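Local coordinates for cyclic nucleotide-binding domain (CNMP-BD) protein (Geobacter metallireducens, PDB 3MDP) that probably binds a cyclic nucleotide in its double-stranded beta-helix domain and may act as a transcription regulator, at residues Lys23-Ile28 with Arg116-Asn121. Sequence-based numbering, arbitrary orientation.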
loop_
_atom_site.group_PDB
_atom_site.type_symbol
_atom_site.label_atom_id
_atom_site.label_comp_id
_atom_site.label_asym_id
_atom_site.label_seq_id
_atom_site.Cartn_x
_atom_site.Cartn_y
_atom_site.Cartn_z
ATOM N N LYS A 23 -16.730 -13.235 -8.995
ATOM C CA LYS A 23 -17.220 -13.506 -10.361
ATOM C C LYS A 23 -16.871 -12.365 -11.333
ATOM O O LYS A 23 -16.436 -12.593 -12.468
ATOM C CB LYS A 23 -18.751 -13.690 -10.364
ATOM N N ASP A 24 -17.074 -11.135 -10.886
ATOM C CA ASP A 24 -16.729 -9.975 -11.704
ATOM C C ASP A 24 -15.243 -9.914 -12.013
ATOM O O ASP A 24 -14.867 -9.730 -13.171
ATOM C CB ASP A 24 -17.200 -8.672 -11.053
ATOM C CG ASP A 24 -18.695 -8.437 -11.250
ATOM O OD1 ASP A 24 -19.248 -8.864 -12.290
ATOM O OD2 ASP A 24 -19.333 -7.827 -10.367
ATOM N N ILE A 25 -14.390 -10.109 -11.003
ATOM C CA ILE A 25 -12.935 -10.082 -11.224
ATOM C C ILE A 25 -12.507 -11.255 -12.113
ATOM O O ILE A 25 -11.686 -11.070 -13.009
ATOM C CB ILE A 25 -12.119 -10.047 -9.881
ATOM C CG1 ILE A 25 -12.331 -8.713 -9.187
ATOM C CG2 ILE A 25 -10.629 -10.270 -10.132
ATOM C CD1 ILE A 25 -11.867 -8.664 -7.743
ATOM N N ALA A 26 -13.081 -12.439 -11.893
ATOM C CA ALA A 26 -12.795 -13.620 -12.745
ATOM C C ALA A 26 -13.035 -13.361 -14.234
ATOM O O ALA A 26 -12.252 -13.782 -15.112
ATOM C CB ALA A 26 -13.622 -14.835 -12.282
ATOM N N LEU A 27 -14.101 -12.620 -14.519
ATOM C CA LEU A 27 -14.480 -12.326 -15.872
ATOM C C LEU A 27 -13.383 -11.548 -16.607
ATOM O O LEU A 27 -13.210 -11.723 -17.818
ATOM C CB LEU A 27 -15.790 -11.523 -15.859
ATOM C CG LEU A 27 -16.656 -11.503 -17.088
ATOM C CD1 LEU A 27 -17.016 -12.932 -17.561
ATOM C CD2 LEU A 27 -17.916 -10.679 -16.740
ATOM N N ILE A 28 -12.651 -10.697 -15.878
ATOM C CA ILE A 28 -11.574 -9.889 -16.467
ATOM C C ILE A 28 -10.168 -10.462 -16.161
ATOM O O ILE A 28 -9.154 -9.760 -16.200
ATOM C CB ILE A 28 -11.684 -8.388 -16.006
ATOM C CG1 ILE A 28 -11.590 -8.284 -14.456
ATOM C CG2 ILE A 28 -12.937 -7.777 -16.596
ATOM C CD1 ILE A 28 -11.049 -6.993 -13.957
ATOM N N ARG A 116 -9.594 -0.467 -12.623
ATOM C CA ARG A 116 -9.687 0.973 -12.395
ATOM C C ARG A 116 -11.102 1.491 -12.649
ATOM O O ARG A 116 -11.610 2.273 -11.844
ATOM C CB ARG A 116 -8.637 1.738 -13.209
ATOM C CG ARG A 116 -7.230 1.551 -12.654
ATOM C CD ARG A 116 -6.183 2.459 -13.275
ATOM N NE ARG A 116 -5.960 2.222 -14.706
ATOM C CZ ARG A 116 -5.103 1.356 -15.239
ATOM N NH1 ARG A 116 -4.353 0.557 -14.490
ATOM N NH2 ARG A 116 -5.019 1.267 -16.563
ATOM N N GLU A 117 -11.757 1.030 -13.717
ATOM C CA GLU A 117 -13.134 1.465 -14.041
ATOM C C GLU A 117 -14.081 1.057 -12.949
ATOM O O GLU A 117 -14.921 1.847 -12.494
ATOM C CB GLU A 117 -13.654 0.825 -15.320
ATOM C CG GLU A 117 -13.108 1.428 -16.565
ATOM C CD GLU A 117 -13.400 0.602 -17.805
ATOM O OE1 GLU A 117 -14.244 -0.328 -17.789
ATOM O OE2 GLU A 117 -12.751 0.877 -18.825
HETATM N N MSE A 118 -13.930 -0.196 -12.539
HETATM C CA MSE A 118 -14.811 -0.814 -11.570
HETATM C C MSE A 118 -14.631 -0.151 -10.229
HETATM O O MSE A 118 -15.600 0.081 -9.523
HETATM C CB MSE A 118 -14.521 -2.321 -11.468
HETATM C CG MSE A 118 -14.812 -3.066 -12.774
HETATM SE SE MSE A 118 -13.880 -4.773 -12.949
HETATM C CE MSE A 118 -14.681 -5.658 -11.474
ATOM N N SER A 119 -13.384 0.169 -9.889
ATOM C CA SER A 119 -13.089 0.920 -8.672
ATOM C C SER A 119 -13.757 2.272 -8.655
ATOM O O SER A 119 -14.249 2.692 -7.621
ATOM C CB SER A 119 -11.581 1.088 -8.491
ATOM O OG SER A 119 -11.011 -0.175 -8.270
ATOM N N GLU A 120 -13.793 2.939 -9.807
ATOM C CA GLU A 120 -14.413 4.252 -9.934
ATOM C C GLU A 120 -15.931 4.184 -9.853
ATOM O O GLU A 120 -16.556 5.070 -9.270
ATOM C CB GLU A 120 -14.029 4.914 -11.274
ATOM C CG GLU A 120 -12.778 5.797 -11.219
ATOM N N ASN A 121 -16.529 3.171 -10.470
ATOM C CA ASN A 121 -17.982 3.089 -10.580
ATOM C C ASN A 121 -18.634 2.342 -9.417
ATOM O O ASN A 121 -19.830 2.499 -9.155
ATOM C CB ASN A 121 -18.374 2.452 -11.909
ATOM C CG ASN A 121 -18.097 3.365 -13.090
ATOM O OD1 ASN A 121 -18.366 4.557 -13.032
ATOM N ND2 ASN A 121 -17.574 2.809 -14.169
#
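Selenomethionine M118 takes part in every contact between the two segments, reaching from helix 112-121 to the C-terminal part of helix 19-27 and to I28. The two helices flank the double-stranded beta-helix of the cyclic nucleotide-binding fold, one leading into the roll and the other following its strand 105-111. Their backbones stay well apart, the nearest CA atoms being those of D24 and M118 at 9.4 Å, and one long side chain bridges the distance. CB of M118 points at the facing helix but stops short of it. CG lies anti to the carbonyl carbon (chi1 -64°) and carries the chain onward, still 5.6 Å from CD1 of I28. SE is the first atom to touch, meeting CD1 of I28 at 3.7 Å as the two side chains run past each other in opposite directions. I28 is the residue before strand 29-34; its backbone hydrogen-bonds with N111, at the end of strand 105-111, and its side chain also rests on I110 and L115. M118 folds over about the CG-SE bond (chi3 63°), turning the methyl away from I28 and back toward D24. L125 of helix 123-139 also packs on M118, joining a third helix to the cluster. The contact is apolar throughout, and even acidic D24 offers a carbon. The terminal CE lies 4.5 Å from CG1 of buried I25 and 4.0 Å from CB of D24.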